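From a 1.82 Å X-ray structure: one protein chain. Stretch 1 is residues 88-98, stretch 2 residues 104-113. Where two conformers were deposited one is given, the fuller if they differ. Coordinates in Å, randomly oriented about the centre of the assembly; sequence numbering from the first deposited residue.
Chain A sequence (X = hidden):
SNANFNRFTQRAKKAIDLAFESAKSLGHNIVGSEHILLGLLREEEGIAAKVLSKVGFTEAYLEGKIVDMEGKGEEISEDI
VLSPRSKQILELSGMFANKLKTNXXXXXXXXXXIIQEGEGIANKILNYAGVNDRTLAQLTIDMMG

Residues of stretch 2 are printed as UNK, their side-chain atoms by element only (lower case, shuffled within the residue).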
# COMPACT_ATOMS: atom_id res chain seq x y z
N GLN A 88 -7.55 -7.68 5.12
CA GLN A 88 -8.02 -8.33 3.91
C GLN A 88 -7.05 -8.14 2.74
O GLN A 88 -6.79 -9.08 1.98
CB GLN A 88 -9.41 -7.78 3.53
CG GLN A 88 -10.52 -8.24 4.46
CD GLN A 88 -11.16 -9.57 4.04
OE1 GLN A 88 -11.18 -10.55 4.81
NE2 GLN A 88 -11.70 -9.61 2.82
N ILE A 89 -6.52 -6.94 2.61
CA ILE A 89 -5.49 -6.64 1.58
C ILE A 89 -4.27 -7.53 1.76
O ILE A 89 -3.76 -8.13 0.78
CB ILE A 89 -5.09 -5.15 1.61
CG1 ILE A 89 -6.22 -4.32 0.99
CG2 ILE A 89 -3.70 -4.93 0.87
CD1 ILE A 89 -6.16 -2.82 1.34
N LEU A 90 -3.80 -7.65 3.01
CA LEU A 90 -2.62 -8.49 3.21
C LEU A 90 -2.90 -9.97 2.94
O LEU A 90 -2.06 -10.66 2.39
CB LEU A 90 -2.02 -8.30 4.60
CG LEU A 90 -1.49 -6.87 4.82
CD1 LEU A 90 -0.94 -6.82 6.25
CD2 LEU A 90 -0.40 -6.41 3.80
N GLU A 91 -4.06 -10.46 3.38
CA GLU A 91 -4.49 -11.81 3.04
C GLU A 91 -4.59 -12.00 1.53
O GLU A 91 -4.09 -13.01 0.99
CB GLU A 91 -5.82 -12.10 3.74
CG GLU A 91 -6.43 -13.43 3.51
CD GLU A 91 -7.76 -13.53 4.27
OE1 GLU A 91 -8.70 -12.78 3.97
OE2 GLU A 91 -7.84 -14.35 5.19
N LEU A 92 -5.18 -11.04 0.83
CA LEU A 92 -5.23 -11.11 -0.63
C LEU A 92 -3.85 -11.10 -1.33
O LEU A 92 -3.66 -11.79 -2.34
CB LEU A 92 -6.06 -9.93 -1.13
CG LEU A 92 -6.62 -9.93 -2.56
CD1 LEU A 92 -7.43 -11.19 -2.87
CD2 LEU A 92 -7.50 -8.69 -2.69
N SER A 93 -2.91 -10.33 -0.80
CA SER A 93 -1.56 -10.36 -1.36
C SER A 93 -0.98 -11.79 -1.29
O SER A 93 -0.29 -12.20 -2.22
CB SER A 93 -0.69 -9.31 -0.68
OG SER A 93 -0.30 -9.72 0.62
N GLY A 94 -1.24 -12.54 -0.20
CA GLY A 94 -0.84 -13.96 -0.14
C GLY A 94 -1.56 -14.83 -1.17
O GLY A 94 -0.97 -15.72 -1.81
N MSE A 95 -2.87 -14.60 -1.31
CA MSE A 95 -3.63 -15.28 -2.33
C MSE A 95 -3.08 -15.06 -3.73
O MSE A 95 -3.02 -16.02 -4.51
CB MSE A 95 -5.11 -14.88 -2.24
CG MSE A 95 -5.60 -15.26 -0.86
SE MSE A 95 -7.47 -14.68 -0.51
CE MSE A 95 -7.74 -15.88 1.01
N PHE A 96 -2.68 -13.84 -4.05
CA PHE A 96 -2.12 -13.54 -5.38
C PHE A 96 -0.77 -14.26 -5.58
O PHE A 96 -0.52 -14.90 -6.64
CB PHE A 96 -1.91 -12.04 -5.55
CG PHE A 96 -3.11 -11.32 -6.08
CD1 PHE A 96 -3.59 -11.60 -7.37
CD2 PHE A 96 -3.71 -10.31 -5.33
CE1 PHE A 96 -4.70 -10.92 -7.87
CE2 PHE A 96 -4.84 -9.63 -5.81
CZ PHE A 96 -5.33 -9.91 -7.07
N ALA A 97 0.08 -14.21 -4.55
CA ALA A 97 1.38 -14.89 -4.65
C ALA A 97 1.21 -16.40 -4.82
O ALA A 97 1.96 -17.03 -5.59
CB ALA A 97 2.22 -14.62 -3.41
N ASN A 98 0.24 -16.98 -4.12
CA ASN A 98 -0.03 -18.41 -4.28
C ASN A 98 -0.64 -18.78 -5.62
O ASN A 98 -0.33 -19.85 -6.16
CB ASN A 98 -0.84 -18.96 -3.10
CG ASN A 98 -0.01 -19.08 -1.84
OD1 ASN A 98 -0.42 -18.60 -0.78
ND2 ASN A 98 1.17 -19.69 -1.94
N UNK A 104 7.33 -15.81 -2.25
CA UNK A 104 7.55 -14.65 -1.39
C UNK A 104 6.57 -13.58 -1.82
O UNK A 104 6.50 -13.25 -2.99
c UNK A 104 10.60 -15.78 -2.74
c UNK A 104 10.01 -15.32 -1.55
c UNK A 104 11.25 -16.99 -0.34
c UNK A 104 11.52 -16.82 -2.74
c UNK A 104 11.82 -17.43 -1.52
o UNK A 104 12.69 -18.50 -1.50
c UNK A 104 9.01 -14.16 -1.56
c UNK A 104 10.37 -15.94 -0.35
N UNK A 105 5.82 -13.05 -0.86
CA UNK A 105 4.85 -11.97 -1.13
C UNK A 105 5.60 -10.63 -1.15
O UNK A 105 6.13 -10.18 -0.11
c UNK A 105 2.26 -13.45 1.46
c UNK A 105 2.68 -10.81 -0.45
c UNK A 105 3.71 -11.92 -0.09
c UNK A 105 3.09 -13.31 0.10
N UNK A 106 5.68 -10.04 -2.33
CA UNK A 106 6.40 -8.78 -2.54
C UNK A 106 5.53 -7.54 -2.52
O UNK A 106 4.28 -7.61 -2.45
N UNK A 107 6.18 -6.38 -2.65
CA UNK A 107 5.44 -5.12 -2.74
C UNK A 107 4.41 -5.13 -3.87
O UNK A 107 3.31 -4.59 -3.71
c UNK A 107 7.34 -3.84 -1.68
c UNK A 107 6.35 -3.87 -2.84
o UNK A 107 7.05 -3.86 -4.08
N UNK A 108 4.73 -5.83 -4.94
CA UNK A 108 3.84 -5.90 -6.12
C UNK A 108 2.52 -6.62 -5.79
O UNK A 108 1.42 -6.24 -6.27
c UNK A 108 4.57 -6.54 -7.34
o UNK A 108 6.84 -7.20 -5.86
o UNK A 108 6.99 -9.22 -6.75
c UNK A 108 6.37 -8.15 -6.53
c UNK A 108 5.01 -8.01 -7.17
N UNK A 109 2.62 -7.65 -4.96
CA UNK A 109 1.43 -8.40 -4.53
C UNK A 109 0.52 -7.58 -3.62
O UNK A 109 -0.69 -7.66 -3.76
c UNK A 109 1.77 -9.76 -3.91
c UNK A 109 3.31 -11.86 -6.46
c UNK A 109 4.03 -10.80 -4.67
c UNK A 109 2.69 -10.59 -4.76
n UNK A 109 4.38 -11.62 -5.72
n UNK A 109 2.28 -11.25 -5.91
N UNK A 110 1.11 -6.77 -2.75
CA UNK A 110 0.34 -5.88 -1.88
C UNK A 110 -0.37 -4.83 -2.73
O UNK A 110 -1.53 -4.58 -2.54
c UNK A 110 1.20 -5.27 -0.78
c UNK A 110 1.83 -6.42 0.04
c UNK A 110 2.81 -5.91 1.17
c UNK A 110 0.34 -4.30 0.12
N UNK A 111 0.33 -4.24 -3.69
CA UNK A 111 -0.33 -3.22 -4.53
C UNK A 111 -1.43 -3.87 -5.41
O UNK A 111 -2.51 -3.30 -5.58
c UNK A 111 0.14 -1.30 -6.22
c UNK A 111 1.31 -0.60 -7.03
c UNK A 111 0.73 -2.45 -5.37
c UNK A 111 -0.63 -0.28 -5.38
N UNK A 112 -1.17 -5.06 -5.93
CA UNK A 112 -2.21 -5.81 -6.68
C UNK A 112 -3.50 -5.97 -5.83
O UNK A 112 -4.64 -5.84 -6.30
c UNK A 112 -2.08 -8.00 -8.21
c UNK A 112 -0.88 -8.94 -8.42
c UNK A 112 -1.69 -7.21 -6.97
c UNK A 112 -2.27 -7.11 -9.44
N UNK A 113 -3.26 -6.31 -4.57
CA UNK A 113 -4.35 -6.55 -3.62
C UNK A 113 -5.12 -5.28 -3.28
O UNK A 113 -6.36 -5.32 -3.17
c UNK A 113 -3.73 -7.17 -2.33

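Position 104 carries one carbon leading into a ring of six carbons that bears a single oxygen; none of it reaches stretch 1. This is a phenol, so the residue is Tyr104. Its CB points away from stretch 1, and the exposed ring suits a side chain with a polar tip.

Position 105 has four carbons, forked at the first, with one arm two carbons long, and they touch Ser93, Gly94 and Ala97: Ile105. It points toward stretch 1, where its CG1 lies 3.8 Å from Ala97 CB and its CD1 packs 3.5 Å from Gly94 CA.

Position 106 has no side-chain atoms and is Gly106. It occupies the N-cap position, and its O accepts a bond from the N of position 110 at 3.3 Å.

Position 107 shows one carbon carrying an oxygen and a carbon, out of reach of stretch 1, the pattern of Thr107. Its hydroxyl is hydrogen-bonded elsewhere in the structure.

Position 108 has three carbons, the third bearing two oxygens, all out of reach of stretch 1: Glu108. The carboxylate folds back so that a CB on Gly106 would lie 2.6 Å from Glu108 OE2, a clash that glycine avoids.

Position 109 has one carbon and a five-membered ring of three carbons and two nitrogens, with Ala97 over one face, hence His109. Ala97 CB sits 4.1 Å from the ring centroid, almost on the ring normal, a CH-pi contact that uses the flat face of the imidazole.

Position 110 again has four carbons forked at the first, one arm longer, touching Ile89, Leu90 and Ser93: Ile110. Its CG2 lies 4.2 Å from Ile89 CG2, and its CD1 is 4.2 Å from Leu90 CD2, so one branched residue serves two apolar neighbours.

Position 111 has four carbons forked at the second and touches nothing on stretch 1: Leu111, buried and pointing away.

Position 112 has the same fork but points toward stretch 1, over the Phe96 ring: Leu112. Its CG lies 3.8 Å from the centroid of that ring, over the face.

Position 113 has a single carbon, a small knob set among Ile89, Leu92, Ser93 and Phe96: Ala113. Its CB is 3.3 Å from Ile89 O and 3.8 Å from Leu92 CB.

The helices cross at 118°, their axes approaching to 7.9 Å. The backbones come close where Ser93 CA and His109 CA are 4.8 Å apart, and the single-carbon side chain of Ala113 fits among four stretch 1 residues. Ser93 OG donates to Leu90 O at 2.7 Å, satisfying its hydroxyl within its own helix. No hydrogen bond joins the stretches; apolar packing and two CH-pi contacts make the interface.

Stretch 2 104-113: YIGTEHILLA
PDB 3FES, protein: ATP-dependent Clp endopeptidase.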